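Local coordinates for protein carboxypeptidase 1 (Deinococcus radiodurans str. R1, PDB 5GIV) that probably removes amino acids one after another from the C-terminus of peptides with broad specificity, as a zinc-dependent carboxypeptidase of the M32 family, at residues A[426-431]-A[483-489]; A[205-211]-A[252-257]; A[135-139]-A[410-415]. All blocks are in the same frame, centred on the assembly; numbering follows the deposited sequence.

Contact 1 (A[426-431]-A[483-489]); sequences NVLSAQ and ALTAGPY
Val427 lies over the ring of Tyr489, and this pairing forms the tightly packed half of the contact. The CA of Val427 stands 4.2 Å from the centroid of the Tyr489 ring, 24° off its normal, a CH-pi contact made by backbone rather than by a methyl group. A flat ring suits the place because it can lie flat against the backbone at Asn426 and Val427, which also brings Tyr489 CD1 within 3.2 Å of Asn426 O. Ala430 is small enough to let the chains close in: its CB lies near the plane of the ring, at the edge, and meets Tyr489 CA at 3.5 Å. Val427 CG1, anti to its own N (chi1 176°), reaches Leu484 CD1, which also touches Leu428 CD2.

Towards Ala483, which is exposed, the packing gives way to polar links. Gln431 stretches out fully, and its amide serves the loop twice: OE1 accepts from Thr485 N at 3.0 Å, nearly straight at 162°, while NE2 donates to Ala483 O at 2.9 Å from above the carbonyl plane. A water fills the middle, donating to Val427 O and Thr485 O and accepting from Tyr489 N. Thr485 OG1 caps Gly487 N, 3.0 Å away, as helix 487-501 begins.

The contact thus seats the start of helix 487-501 on helix 420-439. Asn358 bonds both Asn426 ND2 and Tyr489 OH, helix 169-193 packs on Val427 and Tyr489, and helix 292-306, which carries the zinc ligand Glu296, covers Asn426 and Leu428.

Contact 2 (A[205-211]-A[252-257]); sequences FAQERQL and VKEQDP
Lys253 O is gripped by two donors from opposite faces of its plane: Asp256 N, which closes a type I turn, and Gln210 NE2 at 3.2 Å. The second bond is almost straight (175°) and lies in the amide plane of Gln210, although it meets the carbonyl from above. NE2 also donates to Phe205 O, so both its protons are used and the amide cannot easily flip. One water donates to both Gln210 OE1 and Pro257 O; a second lies 2.8 Å from OE1. Glutamine suits this place by offering donor and acceptor together.

The extended side chain of Glu254 brings its carboxylate to the start of helix 207-221, where Gln207 N meets OE2 at 2.7 Å on its anti side, 33° out of the carboxylate plane. Its backbone O takes the N-H of Phe205 in plane, on a lone pair. Pro257, rigid and compact, sets its CG over the centre of the Phe205 ring, 3.5 Å from the centroid, a CH-pi contact 7° off the normal. Val252 CG2 meets Leu211 CD2.

The helix dipole probably favours the Glu254 carboxylate. Directional bonds from Gln210 and Glu254 join loop to helix together with the packing of Pro257 and Val252.

Contact 3 (A[135-139]-A[410-415]); sequences LEKTL and WYFGPI
Leu135 and Tyr411 provide the closest apolar approach of the contact. Leu135 CD2 comes obliquely to the ring and stands 3.5 Å from Tyr411 CE1; the same methyl meets Trp410 CB at 3.9 Å. Leu135 has CG anti to its carbonyl carbon (chi1 -70°); both methyls touch the tyrosine, and CD2 alone also meets the CB and O of Trp410. Ile415 supplies a second apolar patch. Its long arm ends in CD1, which packs 4.1 Å from Leu139 CB and also reaches Leu135 CD2, spanning two residues one helical turn apart. The side chains of Thr138 and Ile415 cross at about a right angle, CG2 of Thr138 lying 3.8 Å from CG1 of Ile415.

Beside these lie contacts between carbon and carbonyl oxygen. Thr138 CG2, anti to its backbone N, sits 3.4 Å from Gly413 O, and Ile415 CD1 rests against Leu135 O, which is already engaged by Leu139 N within the helix.

The polar link is indirect. A water lies 2.8 Å from Thr138 OG1 and donates to Trp410 O at 2.7 Å, joining helix to loop. Threonine suits the position because its methyl can face the loop carbonyl and isoleucine while its hydroxyl is bonded to His111 and to Tyr134 O. The polar ends of the aromatic residues also find partners around the contact: Tyr411 OH bonds Ala404 O, and Trp410 NE1 bonds Glu368.

Between 135-139 and 410-415 the direct contacts are van der Waals, so the fit depends mainly on side-chain shape; a direct bond, Ser142 OG with Ile415 N, comes further along the helix. Thr138 OG1, Tyr411 OH and Trp410 NE1 all have protein partners outside the two segments.

Contacts 1 and 3 are mostly buried, whereas contact 2 is partly buried and has exposed Glu254 at its margin. Their chemistry follows: contact 3 joins its segments by apolar packing and one water, contact 1 combines packing with a glutamine amide, and contact 2 relies on several direct polar bonds. Helix 420-439 belongs to contact 1, and the loop leading into it to contact 3, though their nearest atoms are about 16 Å apart. Contact 2 forms within the chain loop closed by contact 3. Contact 1 lies near the zinc site; in contact 2, segment 252-257 leads into the helix carrying two zinc-binding histidines; contact 3 is remote from that site.

Contact 1 (A[426-431]-A[483-489])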
loop_
_atom_site.group_PDB
_atom_site.type_symbol
_atom_site.label_atom_id
_atom_site.label_comp_id
_atom_site.label_asym_id
_atom_site.label_seq_id
_atom_site.Cartn_x
_atom_site.Cartn_y
_atom_site.Cartn_z
ATOM N N ASN A 426 -22.749 20.246 -5.115
ATOM C CA ASN A 426 -24.168 19.916 -5.179
ATOM C C ASN A 426 -24.849 20.689 -6.306
ATOM O O ASN A 426 -25.644 20.129 -7.077
ATOM C CB ASN A 426 -24.847 20.221 -3.844
ATOM C CG ASN A 426 -24.625 19.141 -2.809
ATOM O OD1 ASN A 426 -24.446 17.964 -3.140
ATOM N ND2 ASN A 426 -24.680 19.532 -1.538
ATOM N N VAL A 427 -24.567 21.991 -6.398
ATOM C CA VAL A 427 -25.180 22.811 -7.438
ATOM C C VAL A 427 -24.772 22.301 -8.815
ATOM O O VAL A 427 -25.619 22.009 -9.671
ATOM C CB VAL A 427 -24.791 24.288 -7.245
ATOM C CG1 VAL A 427 -25.343 25.136 -8.366
ATOM C CG2 VAL A 427 -25.271 24.797 -5.894
ATOM N N LEU A 428 -23.464 22.146 -9.033
ATOM C CA LEU A 428 -22.967 21.789 -10.355
ATOM C C LEU A 428 -23.400 20.393 -10.781
ATOM O O LEU A 428 -23.509 20.126 -11.983
ATOM C CB LEU A 428 -21.445 21.910 -10.384
ATOM C CG LEU A 428 -20.886 23.330 -10.409
ATOM C CD1 LEU A 428 -19.369 23.309 -10.416
ATOM C CD2 LEU A 428 -21.409 24.085 -11.629
ATOM N N SER A 429 -23.678 19.498 -9.829
ATOM C CA SER A 429 -24.063 18.136 -10.190
ATOM C C SER A 429 -25.300 18.129 -11.084
ATOM O O SER A 429 -25.330 17.440 -12.111
ATOM C CB SER A 429 -24.299 17.293 -8.930
ATOM O OG SER A 429 -25.440 17.719 -8.208
ATOM N N ALA A 430 -26.334 18.892 -10.707
ATOM C CA ALA A 430 -27.548 18.963 -11.523
ATOM C C ALA A 430 -27.327 19.750 -12.812
ATOM O O ALA A 430 -27.947 19.441 -13.838
ATOM C CB ALA A 430 -28.692 19.581 -10.722
ATOM N N GLN A 431 -26.483 20.783 -12.772
ATOM C CA GLN A 431 -26.200 21.560 -13.974
ATOM C C GLN A 431 -25.490 20.702 -15.012
ATOM O O GLN A 431 -25.860 20.702 -16.191
ATOM C CB GLN A 431 -25.372 22.797 -13.609
ATOM C CG GLN A 431 -25.049 23.751 -14.760
ATOM C CD GLN A 431 -24.515 25.106 -14.268
ATOM O OE1 GLN A 431 -24.661 25.449 -13.096
ATOM N NE2 GLN A 431 -23.886 25.871 -15.168
ATOM N N ALA A 483 -22.738 29.905 -16.975
ATOM C CA ALA A 483 -21.940 29.906 -15.763
ATOM C C ALA A 483 -22.690 29.187 -14.640
ATOM O O ALA A 483 -23.855 28.789 -14.779
ATOM C CB ALA A 483 -21.596 31.341 -15.360
ATOM N N LEU A 484 -22.021 29.051 -13.498
ATOM C CA LEU A 484 -22.624 28.396 -12.348
ATOM C C LEU A 484 -23.980 29.008 -12.023
ATOM O O LEU A 484 -24.110 30.228 -11.904
ATOM C CB LEU A 484 -21.679 28.505 -11.147
ATOM C CG LEU A 484 -22.151 28.022 -9.776
ATOM C CD1 LEU A 484 -22.493 26.551 -9.819
ATOM C CD2 LEU A 484 -21.055 28.265 -8.740
ATOM N N THR A 485 -25.002 28.159 -11.924
ATOM C CA THR A 485 -26.328 28.616 -11.541
ATOM C C THR A 485 -27.027 27.535 -10.730
ATOM O O THR A 485 -26.951 26.353 -11.066
ATOM C CB THR A 485 -27.183 28.994 -12.764
ATOM O OG1 THR A 485 -28.555 29.143 -12.365
ATOM C CG2 THR A 485 -27.090 27.931 -13.839
ATOM N N ALA A 486 -27.742 27.954 -9.690
ATOM C CA ALA A 486 -28.523 27.038 -8.871
ATOM C C ALA A 486 -29.827 26.628 -9.531
ATOM O O ALA A 486 -30.551 25.797 -8.973
ATOM C CB ALA A 486 -28.842 27.673 -7.518
ATOM N N GLY A 487 -30.132 27.174 -10.705
ATOM C CA GLY A 487 -31.390 26.909 -11.352
ATOM C C GLY A 487 -31.650 25.431 -11.524
ATOM O O GLY A 487 -32.607 24.880 -10.978
ATOM N N PRO A 488 -30.798 24.758 -12.303
ATOM C CA PRO A 488 -31.024 23.321 -12.542
ATOM C C PRO A 488 -31.078 22.521 -11.254
ATOM O O PRO A 488 -31.869 21.574 -11.139
ATOM C CB PRO A 488 -29.831 22.924 -13.429
ATOM C CG PRO A 488 -29.384 24.218 -14.062
ATOM C CD PRO A 488 -29.626 25.273 -13.030
ATOM N N TYR A 489 -30.257 22.904 -10.274
ATOM C CA TYR A 489 -30.239 22.232 -8.980
ATOM C C TYR A 489 -31.571 22.373 -8.258
ATOM O O TYR A 489 -32.140 21.382 -7.791
ATOM C CB TYR A 489 -29.092 22.794 -8.137
ATOM C CG TYR A 489 -28.922 22.197 -6.756
ATOM C CD1 TYR A 489 -28.733 20.828 -6.582
ATOM C CD2 TYR A 489 -28.862 23.015 -5.627
ATOM C CE1 TYR A 489 -28.549 20.286 -5.319
ATOM C CE2 TYR A 489 -28.674 22.485 -4.363
ATOM C CZ TYR A 489 -28.512 21.120 -4.214
ATOM O OH TYR A 489 -28.314 20.589 -2.964
HETATM O O HOH W 1 -27.667 23.867 -10.883
#

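Contact 2 (A[205-211]-A[252-257])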
loop_
_atom_site.group_PDB
_atom_site.type_symbol
_atom_site.label_atom_id
_atom_site.label_comp_id
_atom_site.label_asym_id
_atom_site.label_seq_id
_atom_site.Cartn_x
_atom_site.Cartn_y
_atom_site.Cartn_z
ATOM N N PHE A 205 -27.714 -6.577 6.980
ATOM C CA PHE A 205 -27.188 -6.789 5.636
ATOM C C PHE A 205 -25.711 -7.147 5.744
ATOM O O PHE A 205 -24.894 -6.306 6.144
ATOM C CB PHE A 205 -27.399 -5.539 4.782
ATOM C CG PHE A 205 -28.848 -5.265 4.446
ATOM C CD1 PHE A 205 -29.772 -4.986 5.447
ATOM C CD2 PHE A 205 -29.276 -5.245 3.130
ATOM C CE1 PHE A 205 -31.101 -4.729 5.141
ATOM C CE2 PHE A 205 -30.607 -4.981 2.815
ATOM C CZ PHE A 205 -31.516 -4.720 3.823
ATOM N N ALA A 206 -25.364 -8.385 5.389
ATOM C CA ALA A 206 -23.998 -8.859 5.572
ATOM C C ALA A 206 -23.002 -7.971 4.831
ATOM O O ALA A 206 -23.194 -7.633 3.657
ATOM C CB ALA A 206 -23.875 -10.300 5.091
ATOM N N GLN A 207 -21.901 -7.643 5.515
ATOM C CA GLN A 207 -20.921 -6.703 4.979
ATOM C C GLN A 207 -20.381 -7.153 3.624
ATOM O O GLN A 207 -20.229 -6.337 2.708
ATOM C CB GLN A 207 -19.773 -6.538 5.973
ATOM C CG GLN A 207 -18.474 -6.064 5.345
ATOM C CD GLN A 207 -17.411 -5.716 6.375
ATOM O OE1 GLN A 207 -17.671 -5.009 7.353
ATOM N NE2 GLN A 207 -16.198 -6.227 6.163
ATOM N N GLU A 208 -20.082 -8.446 3.477
ATOM C CA GLU A 208 -19.480 -8.928 2.236
ATOM C C GLU A 208 -20.425 -8.755 1.047
ATOM O O GLU A 208 -19.993 -8.390 -0.052
ATOM C CB GLU A 208 -19.065 -10.393 2.390
ATOM C CG GLU A 208 -18.265 -10.922 1.218
ATOM C CD GLU A 208 -17.826 -12.370 1.391
ATOM O OE1 GLU A 208 -18.170 -12.987 2.428
ATOM O OE2 GLU A 208 -17.133 -12.890 0.482
ATOM N N ARG A 209 -21.718 -9.006 1.242
ATOM C CA ARG A 209 -22.660 -8.803 0.150
ATOM C C ARG A 209 -22.792 -7.334 -0.229
ATOM O O ARG A 209 -22.895 -7.005 -1.416
ATOM C CB ARG A 209 -24.025 -9.366 0.507
ATOM C CG ARG A 209 -24.114 -10.848 0.361
ATOM C CD ARG A 209 -25.416 -11.372 0.894
ATOM N NE ARG A 209 -25.536 -12.769 0.521
ATOM C CZ ARG A 209 -25.190 -13.783 1.298
ATOM N NH1 ARG A 209 -24.701 -13.553 2.518
ATOM N NH2 ARG A 209 -25.323 -15.027 0.841
ATOM N N GLN A 210 -22.768 -6.437 0.761
ATOM C CA GLN A 210 -22.857 -5.014 0.457
ATOM C C GLN A 210 -21.719 -4.584 -0.454
ATOM O O GLN A 210 -21.942 -3.920 -1.470
ATOM C CB GLN A 210 -22.853 -4.192 1.747
ATOM C CG GLN A 210 -24.107 -4.289 2.592
ATOM C CD GLN A 210 -24.129 -3.216 3.668
ATOM O OE1 GLN A 210 -23.857 -2.046 3.395
ATOM N NE2 GLN A 210 -24.455 -3.606 4.889
ATOM N N LEU A 211 -20.490 -4.981 -0.123
ATOM C CA LEU A 211 -19.362 -4.599 -0.961
ATOM C C LEU A 211 -19.507 -5.185 -2.362
ATOM O O LEU A 211 -19.262 -4.497 -3.359
ATOM C CB LEU A 211 -18.048 -5.051 -0.323
ATOM C CG LEU A 211 -17.691 -4.312 0.958
ATOM C CD1 LEU A 211 -16.506 -4.965 1.681
ATOM C CD2 LEU A 211 -17.405 -2.864 0.610
ATOM N N VAL A 252 -18.701 0.241 5.869
ATOM C CA VAL A 252 -19.860 -0.641 5.842
ATOM C C VAL A 252 -20.489 -0.710 7.224
ATOM O O VAL A 252 -19.795 -0.960 8.216
ATOM C CB VAL A 252 -19.482 -2.047 5.357
ATOM C CG1 VAL A 252 -20.745 -2.908 5.213
ATOM C CG2 VAL A 252 -18.726 -1.953 4.050
ATOM N N LYS A 253 -21.805 -0.515 7.283
ATOM C CA LYS A 253 -22.602 -0.739 8.483
ATOM C C LYS A 253 -23.632 -1.822 8.185
ATOM O O LYS A 253 -24.555 -1.607 7.397
ATOM C CB LYS A 253 -23.280 0.549 8.949
ATOM C CG LYS A 253 -22.308 1.520 9.578
ATOM C CD LYS A 253 -23.005 2.582 10.398
ATOM C CE LYS A 253 -23.356 3.761 9.542
ATOM N NZ LYS A 253 -22.123 4.562 9.309
ATOM N N GLU A 254 -23.483 -2.989 8.811
ATOM C CA GLU A 254 -24.480 -4.027 8.597
ATOM C C GLU A 254 -25.858 -3.597 9.081
ATOM O O GLU A 254 -26.863 -4.126 8.601
ATOM C CB GLU A 254 -24.062 -5.327 9.287
ATOM C CG GLU A 254 -22.856 -5.987 8.641
ATOM C CD GLU A 254 -22.788 -7.486 8.887
ATOM O OE1 GLU A 254 -23.470 -7.984 9.811
ATOM O OE2 GLU A 254 -22.074 -8.170 8.119
ATOM N N GLN A 255 -25.933 -2.632 9.994
ATOM C CA GLN A 255 -27.227 -2.175 10.484
ATOM C C GLN A 255 -27.902 -1.165 9.560
ATOM O O GLN A 255 -29.027 -0.758 9.848
ATOM C CB GLN A 255 -27.085 -1.568 11.883
ATOM C CG GLN A 255 -26.265 -0.283 11.946
ATOM C CD GLN A 255 -24.760 -0.496 12.141
ATOM O OE1 GLN A 255 -24.185 -1.514 11.724
ATOM N NE2 GLN A 255 -24.112 0.487 12.782
ATOM N N ASP A 256 -27.264 -0.753 8.468
ATOM C CA ASP A 256 -27.882 0.154 7.502
ATOM C C ASP A 256 -27.118 0.117 6.180
ATOM O O ASP A 256 -26.023 0.678 6.073
ATOM C CB ASP A 256 -27.952 1.583 8.049
ATOM C CG ASP A 256 -28.573 2.567 7.052
ATOM O OD1 ASP A 256 -29.081 2.147 5.989
ATOM O OD2 ASP A 256 -28.602 3.773 7.360
ATOM N N PRO A 257 -27.673 -0.535 5.154
ATOM C CA PRO A 257 -26.931 -0.737 3.907
ATOM C C PRO A 257 -26.838 0.495 3.018
ATOM O O PRO A 257 -26.031 0.486 2.077
ATOM C CB PRO A 257 -27.716 -1.858 3.219
ATOM C CG PRO A 257 -29.111 -1.655 3.687
ATOM C CD PRO A 257 -29.000 -1.167 5.114
HETATM O O HOH W 2 -24.665 -1.516 0.753
HETATM O O HOH W 3 -23.426 0.152 5.032
#

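Contact 3 (A[135-139]-A[410-415])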
loop_
_atom_site.group_PDB
_atom_site.type_symbol
_atom_site.label_atom_id
_atom_site.label_comp_id
_atom_site.label_asym_id
_atom_site.label_seq_id
_atom_site.Cartn_x
_atom_site.Cartn_y
_atom_site.Cartn_z
ATOM N N LEU A 135 -6.625 25.693 17.706
ATOM C CA LEU A 135 -7.392 26.446 16.723
ATOM C C LEU A 135 -6.935 27.898 16.665
ATOM O O LEU A 135 -6.934 28.507 15.591
ATOM C CB LEU A 135 -8.883 26.366 17.049
ATOM C CG LEU A 135 -9.608 25.028 16.863
ATOM C CD1 LEU A 135 -10.953 25.059 17.587
ATOM C CD2 LEU A 135 -9.797 24.707 15.372
ATOM N N GLU A 136 -6.546 28.469 17.804
ATOM C CA GLU A 136 -6.068 29.848 17.809
ATOM C C GLU A 136 -4.789 29.986 16.989
ATOM O O GLU A 136 -4.651 30.915 16.184
ATOM C CB GLU A 136 -5.882 30.321 19.246
ATOM C CG GLU A 136 -7.207 30.737 19.865
ATOM C CD GLU A 136 -7.125 31.020 21.353
ATOM O OE1 GLU A 136 -6.093 30.670 21.987
ATOM O OE2 GLU A 136 -8.102 31.607 21.879
ATOM N N LYS A 137 -3.843 29.063 17.174
ATOM C CA LYS A 137 -2.636 29.091 16.361
ATOM C C LYS A 137 -2.965 28.822 14.898
ATOM O O LYS A 137 -2.367 29.430 14.001
ATOM C CB LYS A 137 -1.616 28.077 16.879
ATOM C CG LYS A 137 -0.250 28.216 16.215
ATOM C CD LYS A 137 0.799 27.279 16.803
ATOM C CE LYS A 137 2.163 27.521 16.147
ATOM N NZ LYS A 137 3.251 26.692 16.736
ATOM N N THR A 138 -3.900 27.902 14.638
ATOM C CA THR A 138 -4.301 27.638 13.260
ATOM C C THR A 138 -4.928 28.871 12.621
ATOM O O THR A 138 -4.642 29.185 11.462
ATOM C CB THR A 138 -5.263 26.449 13.188
ATOM O OG1 THR A 138 -4.563 25.248 13.519
ATOM C CG2 THR A 138 -5.815 26.309 11.776
ATOM N N LEU A 139 -5.767 29.597 13.364
ATOM C CA LEU A 139 -6.369 30.802 12.801
ATOM C C LEU A 139 -5.314 31.847 12.471
ATOM O O LEU A 139 -5.367 32.477 11.410
ATOM C CB LEU A 139 -7.400 31.385 13.759
ATOM C CG LEU A 139 -8.018 32.682 13.231
ATOM C CD1 LEU A 139 -8.788 32.426 11.943
ATOM C CD2 LEU A 139 -8.921 33.320 14.274
ATOM N N TRP A 410 -10.901 22.016 10.233
ATOM C CA TRP A 410 -10.195 23.078 10.950
ATOM C C TRP A 410 -9.101 22.556 11.879
ATOM O O TRP A 410 -8.326 23.360 12.413
ATOM C CB TRP A 410 -11.183 23.911 11.767
ATOM C CG TRP A 410 -12.244 24.578 10.948
ATOM C CD1 TRP A 410 -12.190 24.877 9.614
ATOM C CD2 TRP A 410 -13.526 25.027 11.408
ATOM N NE1 TRP A 410 -13.359 25.483 9.219
ATOM C CE2 TRP A 410 -14.193 25.589 10.302
ATOM C CE3 TRP A 410 -14.171 25.012 12.648
ATOM C CZ2 TRP A 410 -15.478 26.126 10.398
ATOM C CZ3 TRP A 410 -15.441 25.549 12.742
ATOM C CH2 TRP A 410 -16.080 26.098 11.624
ATOM N N TYR A 411 -8.999 21.243 12.079
ATOM C CA TYR A 411 -7.983 20.695 12.964
ATOM C C TYR A 411 -6.825 20.049 12.219
ATOM O O TYR A 411 -5.787 19.781 12.839
ATOM C CB TYR A 411 -8.612 19.668 13.915
ATOM C CG TYR A 411 -9.784 20.233 14.669
ATOM C CD1 TYR A 411 -9.595 20.976 15.828
ATOM C CD2 TYR A 411 -11.078 20.053 14.206
ATOM C CE1 TYR A 411 -10.661 21.503 16.508
ATOM C CE2 TYR A 411 -12.147 20.583 14.879
ATOM C CZ TYR A 411 -11.936 21.305 16.025
ATOM O OH TYR A 411 -13.006 21.836 16.699
ATOM N N PHE A 412 -6.978 19.783 10.922
ATOM C CA PHE A 412 -5.926 19.203 10.099
ATOM C C PHE A 412 -5.592 20.097 8.912
ATOM O O PHE A 412 -5.003 19.634 7.934
ATOM C CB PHE A 412 -6.337 17.812 9.623
ATOM C CG PHE A 412 -5.189 16.963 9.168
ATOM C CD1 PHE A 412 -3.888 17.261 9.554
ATOM C CD2 PHE A 412 -5.406 15.860 8.355
ATOM C CE1 PHE A 412 -2.823 16.474 9.136
ATOM C CE2 PHE A 412 -4.348 15.065 7.933
ATOM C CZ PHE A 412 -3.056 15.375 8.321
ATOM N N GLY A 413 -5.981 21.363 8.967
ATOM C CA GLY A 413 -5.741 22.282 7.888
ATOM C C GLY A 413 -6.147 23.692 8.262
ATOM O O GLY A 413 -6.497 23.981 9.410
ATOM N N PRO A 414 -6.127 24.596 7.289
ATOM C CA PRO A 414 -6.443 25.993 7.580
ATOM C C PRO A 414 -7.911 26.163 7.919
ATOM O O PRO A 414 -8.756 25.323 7.606
ATOM C CB PRO A 414 -6.094 26.725 6.276
ATOM C CG PRO A 414 -5.308 25.746 5.455
ATOM C CD PRO A 414 -5.810 24.392 5.869
ATOM N N ILE A 415 -8.200 27.285 8.569
ATOM C CA ILE A 415 -9.561 27.729 8.831
ATOM C C ILE A 415 -9.936 28.729 7.749
ATOM O O ILE A 415 -9.270 29.760 7.594
ATOM C CB ILE A 415 -9.693 28.360 10.223
ATOM C CG1 ILE A 415 -9.446 27.317 11.308
ATOM C CG2 ILE A 415 -11.064 28.987 10.385
ATOM C CD1 ILE A 415 -9.290 27.922 12.690
HETATM O O HOH W 4 -6.593 23.589 14.421
#